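Local coordinates for VP35 (Myotis lucifugus, PDB 6DKU), which probably antagonises interferon signalling, as an endogenous bat homolog of filoviral VP35, of which this chain is the interferon inhibitory domain, at residues V15-L20 with E29-I34. The protein carries 1 engineered substitution. Sequence-based numbering, arbitrary orientation.
Sequences VLTGYL and ELVSAI. Unlike the reference sequence in segment 15-20: Gly18 (reference Ser).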
loop_
_atom_site.group_PDB
_atom_site.type_symbol
_atom_site.label_atom_id
_atom_site.label_comp_id
_atom_site.label_asym_id
_atom_site.label_seq_id
_atom_site.Cartn_x
_atom_site.Cartn_y
_atom_site.Cartn_z
ATOM N N VAL A 15 -10.767 4.382 -6.763
ATOM C CA VAL A 15 -10.249 4.838 -8.051
ATOM C C VAL A 15 -9.041 4.008 -8.453
ATOM O O VAL A 15 -9.007 3.421 -9.543
ATOM C CB VAL A 15 -9.893 6.333 -8.001
ATOM C CG1 VAL A 15 -8.981 6.689 -9.177
ATOM C CG2 VAL A 15 -11.141 7.189 -7.985
ATOM N N LEU A 16 -8.027 3.944 -7.583
ATOM C CA LEU A 16 -6.802 3.269 -7.999
ATOM C C LEU A 16 -7.029 1.777 -8.202
ATOM O O LEU A 16 -6.533 1.202 -9.176
ATOM C CB LEU A 16 -5.671 3.518 -7.004
ATOM C CG LEU A 16 -4.780 4.705 -7.383
ATOM C CD1 LEU A 16 -5.405 6.022 -6.932
ATOM C CD2 LEU A 16 -3.380 4.544 -6.807
ATOM N N THR A 17 -7.783 1.128 -7.313
ATOM C CA THR A 17 -7.973 -0.308 -7.511
ATOM C C THR A 17 -8.897 -0.611 -8.683
ATOM O O THR A 17 -8.922 -1.758 -9.140
ATOM C CB THR A 17 -8.506 -0.985 -6.244
ATOM O OG1 THR A 17 -9.656 -0.280 -5.769
ATOM C CG2 THR A 17 -7.440 -0.998 -5.162
ATOM N N GLY A 18 -9.645 0.380 -9.177
ATOM C CA GLY A 18 -10.350 0.199 -10.435
ATOM C C GLY A 18 -9.450 -0.234 -11.580
ATOM O O GLY A 18 -9.877 -0.992 -12.454
ATOM N N TYR A 19 -8.193 0.223 -11.592
ATOM C CA TYR A 19 -7.281 -0.130 -12.677
ATOM C C TYR A 19 -6.695 -1.523 -12.530
ATOM O O TYR A 19 -6.079 -2.026 -13.473
ATOM C CB TYR A 19 -6.150 0.897 -12.781
ATOM C CG TYR A 19 -6.647 2.263 -13.182
ATOM C CD1 TYR A 19 -7.026 3.188 -12.220
ATOM C CD2 TYR A 19 -6.762 2.621 -14.515
ATOM C CE1 TYR A 19 -7.497 4.426 -12.571
ATOM C CE2 TYR A 19 -7.230 3.863 -14.878
ATOM C CZ TYR A 19 -7.598 4.762 -13.902
ATOM O OH TYR A 19 -8.070 6.007 -14.244
ATOM N N LEU A 20 -6.862 -2.158 -11.386
ATOM C CA LEU A 20 -6.401 -3.524 -11.215
ATOM C C LEU A 20 -7.497 -4.504 -11.623
ATOM O O LEU A 20 -8.683 -4.171 -11.655
ATOM C CB LEU A 20 -5.988 -3.761 -9.766
ATOM C CG LEU A 20 -4.970 -2.755 -9.235
ATOM C CD1 LEU A 20 -4.602 -3.085 -7.801
ATOM C CD2 LEU A 20 -3.733 -2.759 -10.128
ATOM N N GLU A 29 -3.504 -4.148 -1.720
ATOM C CA GLU A 29 -3.070 -3.804 -0.377
ATOM C C GLU A 29 -2.130 -2.609 -0.378
ATOM O O GLU A 29 -2.172 -1.804 0.553
ATOM C CB GLU A 29 -2.397 -5.001 0.291
ATOM C CG GLU A 29 -3.084 -6.322 0.030
ATOM C CD GLU A 29 -4.385 -6.480 0.793
ATOM O OE1 GLU A 29 -4.800 -5.518 1.481
ATOM O OE2 GLU A 29 -4.992 -7.574 0.704
ATOM N N LEU A 30 -1.279 -2.469 -1.393
ATOM C CA LEU A 30 -0.404 -1.302 -1.439
ATOM C C LEU A 30 -1.211 -0.028 -1.633
ATOM O O LEU A 30 -0.919 1.002 -1.013
ATOM C CB LEU A 30 0.633 -1.455 -2.549
ATOM C CG LEU A 30 1.653 -0.320 -2.656
ATOM C CD1 LEU A 30 2.250 0.023 -1.296
ATOM C CD2 LEU A 30 2.749 -0.695 -3.630
ATOM N N VAL A 31 -2.229 -0.081 -2.494
ATOM C CA VAL A 31 -3.143 1.051 -2.638
ATOM C C VAL A 31 -3.759 1.397 -1.287
ATOM O O VAL A 31 -3.752 2.557 -0.852
ATOM C CB VAL A 31 -4.223 0.729 -3.686
ATOM C CG1 VAL A 31 -5.296 1.801 -3.698
ATOM C CG2 VAL A 31 -3.596 0.560 -5.062
ATOM N N SER A 32 -4.273 0.377 -0.595
ATOM C CA SER A 32 -4.893 0.586 0.709
ATOM C C SER A 32 -3.900 1.150 1.726
ATOM O O SER A 32 -4.269 1.975 2.569
ATOM C CB SER A 32 -5.489 -0.733 1.206
ATOM O OG SER A 32 -6.287 -0.528 2.359
ATOM N N ALA A 33 -2.637 0.717 1.664
ATOM C CA ALA A 33 -1.633 1.206 2.604
ATOM C C ALA A 33 -1.317 2.667 2.343
ATOM O O ALA A 33 -1.243 3.474 3.281
ATOM C CB ALA A 33 -0.363 0.359 2.503
ATOM N N ILE A 34 -1.139 3.020 1.067
ATOM C CA ILE A 34 -0.936 4.412 0.686
ATOM C C ILE A 34 -2.074 5.273 1.214
ATOM O O ILE A 34 -1.843 6.351 1.777
ATOM C CB ILE A 34 -0.793 4.526 -0.844
ATOM C CG1 ILE A 34 0.485 3.826 -1.308
ATOM C CG2 ILE A 34 -0.763 5.982 -1.273
ATOM C CD1 ILE A 34 0.668 3.831 -2.804
#
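The two methyls of Val31 lie against Leu16 CB and Thr17 CG2, where helix 9-18 packs against helix 26-37 in the helical part of the VP35 interferon inhibitory domain. Val31 CG1 comes nearer, 3.7 Å from Leu16 CB and 3.8 Å from Thr17 CG2. CG2 of Val31 reaches the same two carbons a little less closely, at 4.1 Å from Leu16 CB. The contact is wholly apolar, and the CA atoms of Leu16 and Val31 stand 6.9 Å apart, close enough for short side chains to bridge the two helices.

Leu16 meets Val31 with the root of its side chain, while its side chain also touches Met48 and Phe51 of helix 41-56. Val31 in turn rests on Ile65 of helix 61-71, so the pair joins neighbouring parts of the helical bundle. On the same helix as Val31, the CB of Glu29 points away from helix 9-18; its carboxylate pairs with Arg24 and takes hydrogen bonds with Tyr95 and with Tyr115 of strand 113-119, the latter linking helix 26-37 to the sheet.

Thr17 divides its two branches between helices. Its chi1 of 51° sends CG2 across to Val31, anti to the carbonyl carbon, and leaves OG1 to hydrogen-bond the carbonyl O of Val13, one turn back.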